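Alpha-fucosidase GH29 (Fusarium graminearum, PDB 4PSR) hydrolyses alpha-L-fucosides as a family 29 glycoside hydrolase, probably removing alpha-1,6-linked fucose from the reducing-end N-acetylglucosamine of glycoproteins. Local coordinates at residues I222-F227 with V268-H273; H17-E22 with S282-W287; G121-H126 with V167-Q172. All coordinates share one frame; numbering follows the deposited sequence.

Contact 1. Residues I222-F227 with V268-H273; sequences IIWNDF and VTTYKH. With FUL (beta-L-fucopyranose), chain M.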
loop_
_atom_site.group_PDB
_atom_site.type_symbol
_atom_site.label_atom_id
_atom_site.label_comp_id
_atom_site.label_asym_id
_atom_site.label_seq_id
_atom_site.Cartn_x
_atom_site.Cartn_y
_atom_site.Cartn_z
ATOM N N ILE A 222 -11.248 -5.675 -2.472
ATOM C CA ILE A 222 -10.193 -5.679 -1.469
ATOM C C ILE A 222 -10.790 -5.311 -0.135
ATOM O O ILE A 222 -11.540 -4.332 -0.033
ATOM C CB ILE A 222 -9.078 -4.632 -1.765
ATOM C CG1 ILE A 222 -8.430 -4.835 -3.155
ATOM C CG2 ILE A 222 -8.004 -4.663 -0.652
ATOM C CD1 ILE A 222 -7.758 -3.561 -3.710
ATOM N N ILE A 223 -10.522 -6.113 0.896
ATOM C CA ILE A 223 -10.820 -5.709 2.278
ATOM C C ILE A 223 -9.496 -5.432 2.988
ATOM O O ILE A 223 -8.676 -6.362 3.199
ATOM C CB ILE A 223 -11.650 -6.754 3.057
ATOM C CG1 ILE A 223 -13.004 -6.947 2.362
ATOM C CG2 ILE A 223 -11.840 -6.307 4.506
ATOM C CD1 ILE A 223 -13.884 -8.018 3.027
ATOM N N TRP A 224 -9.285 -4.173 3.342
ATOM C CA TRP A 224 -8.076 -3.705 4.009
ATOM C C TRP A 224 -8.356 -3.738 5.502
ATOM O O TRP A 224 -9.411 -3.278 5.949
ATOM C CB TRP A 224 -7.820 -2.294 3.495
ATOM C CG TRP A 224 -6.646 -1.499 3.987
ATOM C CD1 TRP A 224 -5.554 -1.137 3.237
ATOM C CD2 TRP A 224 -6.477 -0.857 5.254
ATOM N NE1 TRP A 224 -4.730 -0.317 3.955
ATOM C CE2 TRP A 224 -5.256 -0.132 5.202
ATOM C CE3 TRP A 224 -7.223 -0.833 6.444
ATOM C CZ2 TRP A 224 -4.758 0.594 6.289
ATOM C CZ3 TRP A 224 -6.719 -0.108 7.537
ATOM C CH2 TRP A 224 -5.498 0.593 7.443
ATOM N N ASN A 225 -7.415 -4.310 6.274
ATOM C CA ASN A 225 -7.533 -4.424 7.734
ATOM C C ASN A 225 -6.438 -3.688 8.452
ATOM O O ASN A 225 -5.271 -3.753 8.039
ATOM C CB ASN A 225 -7.477 -5.881 8.206
ATOM C CG ASN A 225 -8.659 -6.675 7.762
ATOM O OD1 ASN A 225 -9.667 -6.766 8.505
ATOM N ND2 ASN A 225 -8.561 -7.302 6.588
ATOM N N ASP A 226 -6.770 -3.052 9.569
ATOM C CA ASP A 226 -5.782 -2.439 10.435
ATOM C C ASP A 226 -5.306 -3.433 11.509
ATOM O O ASP A 226 -5.756 -4.557 11.550
ATOM C CB ASP A 226 -6.350 -1.155 11.073
ATOM C CG ASP A 226 -5.300 -0.096 11.314
ATOM O OD1 ASP A 226 -4.081 -0.446 11.279
ATOM O OD2 ASP A 226 -5.661 1.061 11.544
ATOM N N PHE A 227 -4.394 -2.948 12.341
ATOM C CA PHE A 227 -3.687 -3.751 13.349
ATOM C C PHE A 227 -4.606 -4.213 14.474
ATOM O O PHE A 227 -5.798 -3.898 14.496
ATOM C CB PHE A 227 -2.504 -2.953 13.922
ATOM C CG PHE A 227 -2.879 -1.953 14.972
ATOM C CD1 PHE A 227 -2.615 -2.199 16.304
ATOM C CD2 PHE A 227 -3.497 -0.756 14.650
ATOM C CE1 PHE A 227 -2.964 -1.281 17.298
ATOM C CE2 PHE A 227 -3.841 0.163 15.643
ATOM C CZ PHE A 227 -3.569 -0.106 16.975
ATOM N N VAL A 268 -8.997 -9.807 -2.536
ATOM C CA VAL A 268 -7.765 -9.568 -1.787
ATOM C C VAL A 268 -8.090 -9.103 -0.391
ATOM O O VAL A 268 -9.006 -8.304 -0.188
ATOM C CB VAL A 268 -6.935 -8.466 -2.466
ATOM C CG1 VAL A 268 -5.678 -8.104 -1.680
ATOM C CG2 VAL A 268 -6.575 -8.885 -3.879
ATOM N N THR A 269 -7.348 -9.586 0.616
ATOM C CA THR A 269 -7.390 -8.933 1.911
ATOM C C THR A 269 -5.981 -8.551 2.365
ATOM O O THR A 269 -5.008 -9.269 2.087
ATOM C CB THR A 269 -8.137 -9.788 2.974
ATOM O OG1 THR A 269 -8.453 -8.995 4.118
ATOM C CG2 THR A 269 -7.328 -11.016 3.395
ATOM N N THR A 270 -5.865 -7.368 2.952
ATOM C CA THR A 270 -4.585 -6.842 3.418
ATOM C C THR A 270 -4.585 -6.740 4.952
ATOM O O THR A 270 -5.652 -6.699 5.598
ATOM C CB THR A 270 -4.230 -5.436 2.814
ATOM O OG1 THR A 270 -5.063 -4.436 3.409
ATOM C CG2 THR A 270 -4.388 -5.388 1.300
ATOM N N TYR A 271 -3.402 -6.735 5.533
ATOM C CA TYR A 271 -3.274 -6.596 6.984
ATOM C C TYR A 271 -1.925 -5.922 7.237
ATOM O O TYR A 271 -1.045 -5.966 6.361
ATOM C CB TYR A 271 -3.422 -7.943 7.726
ATOM C CG TYR A 271 -2.243 -8.846 7.506
ATOM C CD1 TYR A 271 -1.904 -9.314 6.239
ATOM C CD2 TYR A 271 -1.436 -9.201 8.587
ATOM C CE1 TYR A 271 -0.796 -10.084 6.044
ATOM C CE2 TYR A 271 -0.318 -9.978 8.404
ATOM C CZ TYR A 271 0.001 -10.422 7.140
ATOM O OH TYR A 271 1.149 -11.177 6.960
ATOM N N LYS A 272 -1.761 -5.291 8.396
ATOM C CA LYS A 272 -0.515 -4.547 8.655
ATOM C C LYS A 272 0.680 -5.504 8.746
ATOM O O LYS A 272 0.595 -6.551 9.363
ATOM C CB LYS A 272 -0.625 -3.653 9.885
ATOM C CG LYS A 272 -1.633 -2.537 9.723
ATOM C CD LYS A 272 -1.205 -1.537 8.626
ATOM C CE LYS A 272 -2.140 -0.346 8.505
ATOM N NZ LYS A 272 -1.997 0.558 9.668
ATOM N N HIS A 273 1.785 -5.110 8.116
ATOM C CA HIS A 273 2.980 -5.941 7.961
ATOM C C HIS A 273 3.477 -6.553 9.262
ATOM O O HIS A 273 3.843 -7.717 9.296
ATOM C CB HIS A 273 4.098 -5.114 7.289
ATOM C CG HIS A 273 5.446 -5.777 7.299
ATOM N ND1 HIS A 273 6.537 -5.239 7.946
ATOM C CD2 HIS A 273 5.874 -6.925 6.725
ATOM C CE1 HIS A 273 7.583 -6.031 7.775
ATOM N NE2 HIS A 273 7.210 -7.062 7.042
HETATM C C1 FUL M . -3.162 3.206 11.579
HETATM C C2 FUL M . -4.379 3.826 12.234
HETATM O O2 FUL M . -4.288 3.824 13.668
HETATM C C3 FUL M . -4.460 5.235 11.709
HETATM O O3 FUL M . -5.533 5.898 12.341
HETATM C C4 FUL M . -4.660 5.150 10.217
HETATM O O4 FUL M . -5.914 4.532 9.943
HETATM C C5 FUL M . -3.514 4.359 9.600
HETATM C C6 FUL M . -3.673 4.155 8.109
HETATM O O5 FUL M . -3.361 3.071 10.192
HETATM O O1 FUL M . -2.987 1.914 12.100
HETATM O O HOH W 1 -3.880 -3.360 5.634
HETATM O O HOH W 2 -3.426 -5.921 10.579
#
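Ile222, Ile223 and Trp224 pair in parallel with Val268, Thr269 and Thr270, and the two strand axes approach to 4.6 Å with 11° between their directions. Ile223 N donates to Val268 O, and Thr270 N donates to Ile223 O. Thr269 OG1 reaches the same Ile223 O at 2.8 Å from the opposite face of the carbonyl plane, so two donors grip this oxygen. Thr270 O also takes two bonds, from Asn225 N and from Asn225 ND2 at 3.1 Å. The ND2 bond lies in the amide plane, which helps set the turn of the Asn225 amide. These are neighbouring strands of the eight-stranded parallel TIM barrel, and their C-terminal ends carry part of the fucose site. There the long Lys272 chain crosses the Trp224 ring, with CE 3.6 Å from Trp224 CZ2. The last Lys272 torsion is bent (chi4 71°) and sets Lys272 NZ 2.8 Å from Asp226 OD1 in a salt bridge. NZ comes from above the carboxylate plane, and Phe227 N donates to OD1 from the other face. Lys272 NZ also donates to fucose O5 at 2.9 Å. Fucose O1 donates to Asp226 OD1 at 2.7 Å. Near the strand ends, water 1 bridges Thr270 OG1 and Asn225 O.

Contact 2. Residues H17-E22 with S282-W287; sequences HNAAPE and SAVDDW. With NA (sodium ion), chain J.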
loop_
_atom_site.group_PDB
_atom_site.type_symbol
_atom_site.label_atom_id
_atom_site.label_comp_id
_atom_site.label_asym_id
_atom_site.label_seq_id
_atom_site.Cartn_x
_atom_site.Cartn_y
_atom_site.Cartn_z
ATOM N N HIS A 17 -5.637 -19.728 -0.886
ATOM C CA HIS A 17 -6.105 -18.535 -1.578
ATOM C C HIS A 17 -4.926 -17.775 -2.165
ATOM O O HIS A 17 -3.903 -17.618 -1.509
ATOM C CB HIS A 17 -6.871 -17.649 -0.611
ATOM C CG HIS A 17 -7.359 -16.373 -1.230
ATOM N ND1 HIS A 17 -6.771 -15.145 -0.984
ATOM C CD2 HIS A 17 -8.380 -16.153 -2.084
ATOM C CE1 HIS A 17 -7.414 -14.224 -1.689
ATOM N NE2 HIS A 17 -8.387 -14.808 -2.364
ATOM N N ASN A 18 -5.084 -17.309 -3.398
ATOM C CA ASN A 18 -4.025 -16.564 -4.094
ATOM C C ASN A 18 -4.015 -15.136 -3.551
ATOM O O ASN A 18 -4.963 -14.376 -3.769
ATOM C CB ASN A 18 -4.250 -16.592 -5.610
ATOM C CG ASN A 18 -3.095 -16.011 -6.384
ATOM O OD1 ASN A 18 -1.940 -16.139 -5.999
ATOM N ND2 ASN A 18 -3.413 -15.405 -7.521
ATOM N N ALA A 19 -2.958 -14.778 -2.835
ATOM C CA ALA A 19 -2.950 -13.533 -2.078
ATOM C C ALA A 19 -3.080 -12.280 -2.942
ATOM O O ALA A 19 -3.834 -11.373 -2.620
ATOM C CB ALA A 19 -1.694 -13.455 -1.240
ATOM N N ALA A 20 -2.303 -12.249 -4.004
ATOM C CA ALA A 20 -2.160 -11.052 -4.853
ATOM C C ALA A 20 -2.430 -11.458 -6.291
ATOM O O ALA A 20 -1.506 -11.855 -7.021
ATOM C CB ALA A 20 -0.765 -10.467 -4.698
ATOM N N PRO A 21 -3.694 -11.372 -6.714
ATOM C CA PRO A 21 -4.025 -11.804 -8.085
ATOM C C PRO A 21 -3.451 -10.839 -9.121
ATOM O O PRO A 21 -3.072 -9.718 -8.799
ATOM C CB PRO A 21 -5.545 -11.806 -8.093
ATOM C CG PRO A 21 -5.940 -10.798 -7.062
ATOM C CD PRO A 21 -4.870 -10.882 -5.978
ATOM N N GLU A 22 -3.381 -11.275 -10.367
ATOM C CA GLU A 22 -2.751 -10.471 -11.406
ATOM C C GLU A 22 -3.380 -9.085 -11.565
ATOM O O GLU A 22 -2.626 -8.108 -11.738
ATOM C CB GLU A 22 -2.729 -11.217 -12.745
ATOM C CG GLU A 22 -1.957 -12.514 -12.682
ATOM C CD GLU A 22 -0.528 -12.327 -12.250
ATOM O OE1 GLU A 22 0.241 -11.635 -12.939
ATOM O OE2 GLU A 22 -0.119 -12.904 -11.230
ATOM N N SER A 282 -1.876 -15.940 2.132
ATOM C CA SER A 282 -3.205 -15.695 1.590
ATOM C C SER A 282 -3.659 -14.243 1.693
ATOM O O SER A 282 -4.649 -13.869 1.055
ATOM C CB SER A 282 -4.231 -16.634 2.253
ATOM O OG SER A 282 -4.296 -16.403 3.610
ATOM N N ALA A 283 -2.964 -13.449 2.491
ATOM C CA ALA A 283 -3.262 -12.023 2.682
ATOM C C ALA A 283 -2.037 -11.218 2.295
ATOM O O ALA A 283 -0.909 -11.718 2.363
ATOM C CB ALA A 283 -3.652 -11.745 4.128
ATOM N N VAL A 284 -2.245 -9.980 1.865
ATOM C CA VAL A 284 -1.179 -9.102 1.411
ATOM C C VAL A 284 -0.687 -8.227 2.549
ATOM O O VAL A 284 -1.483 -7.564 3.220
ATOM C CB VAL A 284 -1.674 -8.233 0.217
ATOM C CG1 VAL A 284 -0.590 -7.262 -0.226
ATOM C CG2 VAL A 284 -2.085 -9.133 -0.923
ATOM N N ASP A 285 0.622 -8.220 2.780
ATOM C CA ASP A 285 1.231 -7.378 3.814
ATOM C C ASP A 285 1.143 -5.912 3.430
ATOM O O ASP A 285 1.497 -5.532 2.295
ATOM C CB ASP A 285 2.738 -7.697 3.990
ATOM C CG ASP A 285 3.024 -9.029 4.652
ATOM O OD1 ASP A 285 2.148 -9.904 4.722
ATOM O OD2 ASP A 285 4.210 -9.188 5.029
ATOM N N ASP A 286 0.702 -5.076 4.370
ATOM C CA ASP A 286 0.564 -3.632 4.166
ATOM C C ASP A 286 1.594 -2.938 5.043
ATOM O O ASP A 286 1.498 -2.910 6.281
ATOM C CB ASP A 286 -0.863 -3.218 4.525
ATOM C CG ASP A 286 -1.130 -1.777 4.289
ATOM O OD1 ASP A 286 -1.882 -1.175 5.113
ATOM O OD2 ASP A 286 -0.640 -1.225 3.287
ATOM N N TRP A 287 2.644 -2.441 4.417
ATOM C CA TRP A 287 3.747 -1.828 5.133
ATOM C C TRP A 287 3.425 -0.463 5.651
ATOM O O TRP A 287 2.605 0.263 5.068
ATOM C CB TRP A 287 4.946 -1.712 4.197
ATOM C CG TRP A 287 5.690 -2.995 4.055
ATOM C CD1 TRP A 287 5.249 -4.130 3.465
ATOM C CD2 TRP A 287 7.004 -3.280 4.536
ATOM N NE1 TRP A 287 6.204 -5.113 3.536
ATOM C CE2 TRP A 287 7.292 -4.612 4.199
ATOM C CE3 TRP A 287 7.969 -2.534 5.222
ATOM C CZ2 TRP A 287 8.512 -5.222 4.516
ATOM C CZ3 TRP A 287 9.170 -3.151 5.555
ATOM C CH2 TRP A 287 9.435 -4.467 5.189
HETATM NA NA NA J . -1.749 -18.623 -1.196
HETATM O O HOH W 3 -5.644 -11.715 -0.489
HETATM O O HOH W 4 -0.689 -16.815 -2.541
HETATM O O HOH W 5 -2.166 -19.936 -3.147
HETATM O O HOH W 6 0.349 -19.825 -0.806
#
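His17 leans on Ser282, where a loop near the N-terminus meets the residues leading into a barrel strand. Its CB packs against Ser282 CB at 4.0 Å. CG stands anti to the backbone N (chi1 178°). From there the ring turns one edge to the Ser282 carbonyl. ND1 donates to Ser282 O at 3.2 Å, and the bond is fairly straight at 158°. The oxygen lies close to the ring plane, and ND1 meets it in the carbonyl plane, on a lone pair. CE1, the next atom round the ring, is 3.9 Å from Ser282 O. The ring also stacks on Phe257 of helix 246-263. Water 3 sits at the ring edge and donates to both Ser282 O and Ala19 O, so it ties the two backbones together. Ser282 O thus takes a bond from a side chain and one from water.

The backbone of His17 has a different task. Its O binds the sodium ion at 2.4 Å, together with waters 4, 5 and 6, Asp15 O and Thr281 O. Because Thr281 directly precedes Ser282, the ion joins the same two parts of the chain as the histidine bond. Water 4 also accepts from Ala19 N. Further on the packing is mostly apolar: Ala19 CB rests 3.6 Å from Ser282 C, and Val284 CG2 lies 4.2 Å from Ala20 CB. The same methyl also touches the carbonyl oxygen of Ala19. The loop holding His17 runs between helix 11-14 and helix 22-27, and Pro21 is the N-cap of the latter. Strand 284-287 lies in the barrel between strands 268-272 and 300-305, and Pro21 also touches Val268 on the first of these.

Contact 3. Residues G121-H126 with V167-Q172; sequences GPVAEH and VIAMHQ. With FUL (beta-L-fucopyranose), chain M.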
loop_
_atom_site.group_PDB
_atom_site.type_symbol
_atom_site.label_atom_id
_atom_site.label_comp_id
_atom_site.label_asym_id
_atom_site.label_seq_id
_atom_site.Cartn_x
_atom_site.Cartn_y
_atom_site.Cartn_z
ATOM N N GLY A 121 -12.062 3.463 -2.589
ATOM C CA GLY A 121 -13.193 3.288 -1.706
ATOM C C GLY A 121 -12.982 3.914 -0.352
ATOM O O GLY A 121 -11.926 4.480 -0.073
ATOM N N PRO A 122 -13.991 3.795 0.516
ATOM C CA PRO A 122 -13.973 4.431 1.834
ATOM C C PRO A 122 -13.304 3.590 2.920
ATOM O O PRO A 122 -13.256 2.366 2.853
ATOM C CB PRO A 122 -15.450 4.504 2.209
ATOM C CG PRO A 122 -16.046 3.268 1.507
ATOM C CD PRO A 122 -15.304 3.189 0.197
ATOM N N VAL A 123 -12.853 4.280 3.956
ATOM C CA VAL A 123 -12.821 3.691 5.283
ATOM C C VAL A 123 -14.279 3.461 5.664
ATOM O O VAL A 123 -15.067 4.409 5.765
ATOM C CB VAL A 123 -12.117 4.618 6.310
ATOM C CG1 VAL A 123 -12.331 4.117 7.727
ATOM C CG2 VAL A 123 -10.641 4.708 5.988
ATOM N N ALA A 124 -14.673 2.199 5.829
ATOM C CA ALA A 124 -16.061 1.868 6.163
ATOM C C ALA A 124 -16.285 1.892 7.670
ATOM O O ALA A 124 -17.403 2.183 8.128
ATOM C CB ALA A 124 -16.453 0.518 5.604
ATOM N N GLU A 125 -15.248 1.551 8.445
ATOM C CA GLU A 125 -15.323 1.653 9.911
ATOM C C GLU A 125 -13.887 1.811 10.392
ATOM O O GLU A 125 -13.054 0.951 10.087
ATOM C CB GLU A 125 -15.965 0.433 10.540
ATOM C CG GLU A 125 -16.003 0.567 12.068
ATOM C CD GLU A 125 -16.844 -0.445 12.786
ATOM O OE1 GLU A 125 -17.614 -1.170 12.157
ATOM O OE2 GLU A 125 -16.694 -0.522 14.042
ATOM N N HIS A 126 -13.616 2.890 11.115
ATOM C CA HIS A 126 -12.291 3.093 11.694
ATOM C C HIS A 126 -12.245 2.424 13.088
ATOM O O HIS A 126 -12.870 1.402 13.271
ATOM C CB HIS A 126 -11.943 4.588 11.673
ATOM C CG HIS A 126 -10.488 4.856 11.799
ATOM N ND1 HIS A 126 -9.926 5.272 12.987
ATOM C CD2 HIS A 126 -9.467 4.685 10.933
ATOM C CE1 HIS A 126 -8.618 5.395 12.827
ATOM N NE2 HIS A 126 -8.312 5.034 11.591
ATOM N N VAL A 167 -12.110 -1.002 -2.908
ATOM C CA VAL A 167 -11.463 -1.309 -1.634
ATOM C C VAL A 167 -12.321 -0.770 -0.496
ATOM O O VAL A 167 -12.877 0.340 -0.579
ATOM C CB VAL A 167 -10.003 -0.764 -1.542
ATOM C CG1 VAL A 167 -9.923 0.738 -1.805
ATOM C CG2 VAL A 167 -9.366 -1.108 -0.199
ATOM N N ILE A 168 -12.408 -1.564 0.570
ATOM C CA ILE A 168 -13.052 -1.141 1.815
ATOM C C ILE A 168 -12.044 -1.306 2.946
ATOM O O ILE A 168 -11.481 -2.403 3.099
ATOM C CB ILE A 168 -14.325 -1.966 2.126
ATOM C CG1 ILE A 168 -15.400 -1.770 1.034
ATOM C CG2 ILE A 168 -14.873 -1.624 3.520
ATOM C CD1 ILE A 168 -16.079 -0.408 1.026
ATOM N N ALA A 169 -11.811 -0.247 3.711
ATOM C CA ALA A 169 -10.917 -0.298 4.883
ATOM C C ALA A 169 -11.702 -0.445 6.166
ATOM O O ALA A 169 -12.706 0.247 6.422
ATOM C CB ALA A 169 -10.000 0.933 4.927
ATOM N N MET A 170 -11.216 -1.383 6.988
ATOM C CA MET A 170 -11.836 -1.781 8.240
ATOM C C MET A 170 -10.790 -1.747 9.345
ATOM O O MET A 170 -9.751 -2.398 9.223
ATOM C CB MET A 170 -12.405 -3.180 8.111
ATOM C CG MET A 170 -13.503 -3.323 7.073
ATOM S SD MET A 170 -15.051 -2.532 7.554
ATOM C CE MET A 170 -15.639 -3.746 8.758
ATOM N N HIS A 171 -11.058 -0.992 10.405
ATOM C CA HIS A 171 -10.099 -0.828 11.495
ATOM C C HIS A 171 -10.762 -1.169 12.857
ATOM O O HIS A 171 -10.440 -0.577 13.890
ATOM C CB HIS A 171 -9.499 0.608 11.564
ATOM C CG HIS A 171 -9.187 1.276 10.245
ATOM N ND1 HIS A 171 -7.983 1.903 10.008
ATOM C CD2 HIS A 171 -9.942 1.484 9.132
ATOM C CE1 HIS A 171 -8.010 2.475 8.809
ATOM N NE2 HIS A 171 -9.189 2.237 8.261
ATOM N N GLN A 172 -11.648 -2.161 12.843
ATOM C CA GLN A 172 -12.563 -2.359 13.966
ATOM C C GLN A 172 -12.031 -3.262 15.078
ATOM O O GLN A 172 -12.680 -3.396 16.110
ATOM C CB GLN A 172 -13.966 -2.752 13.483
ATOM C CG GLN A 172 -14.255 -4.211 13.188
ATOM C CD GLN A 172 -13.655 -4.778 11.914
ATOM O OE1 GLN A 172 -12.721 -4.204 11.339
ATOM N NE2 GLN A 172 -14.175 -5.922 11.460
HETATM C C1 FUL M . -3.162 3.206 11.579
HETATM C C2 FUL M . -4.379 3.826 12.234
HETATM O O2 FUL M . -4.288 3.824 13.668
HETATM C C3 FUL M . -4.460 5.235 11.709
HETATM O O3 FUL M . -5.533 5.898 12.341
HETATM C C4 FUL M . -4.660 5.150 10.217
HETATM O O4 FUL M . -5.914 4.532 9.943
HETATM C C5 FUL M . -3.514 4.359 9.600
HETATM C C6 FUL M . -3.673 4.155 8.109
HETATM O O5 FUL M . -3.361 3.071 10.192
HETATM O O1 FUL M . -2.987 1.914 12.100
#
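His126 CG stands anti to its backbone N (chi1 -160°) and His171 CG anti to its carbonyl carbon (chi1 -39°), and from there the two rings meet. They follow the C-terminal ends of strands 119-125 and 165-170, the parallel strands of a beta-alpha-beta unit of the TIM barrel with helix 151-161 between them. His126 CD2 lies over the centre of the His171 ring, 3.3 Å from its ND1, with the planes 44° apart. His171 ND1 is hydrogen-bonded to Asp226 OD2. Along the strands, Ala169 N donates to Pro122 O, and Ala124 N donates to Ala169 O. A beta bulge then shifts the register by one, and His171 N donates to Glu125 O at 2.8 Å. At the start of the pair, Gly121 CA comes 3.2 Å from Val167 O, a buried oxygen with no hydrogen-bond partner in the model. Ala124 CB meets Ile168 CG2 at 3.4 Å, tighter than usual. Val123 CG2 packs on Ala169 CB and also on His171 NE2, which is 3.7 Å away. Fucose sits at the His126 ring edge, where NE2 is hydrogen-bonded to its O4 at 3.0 Å and weakly to O3.

How the contacts relate
All three contacts are buried and reach the same barrel. Contacts 1 and 3 each pair adjacent strands, while contact 2 joins an N-terminal loop to the start of another strand. Contact 1 adjoins both others: strand 222-225 is next to 165-170 of contact 3, and 268-272 is next to 284-287 of contact 2. Contacts 2 and 3 do not touch, and their centres are about 18 Å apart. Contacts 1 and 3 share the fucose, which meets a carboxylate and a lysine amine in contact 1 and two histidine rings in contact 3. Contact 2 instead has sodium, held by backbone oxygens and water.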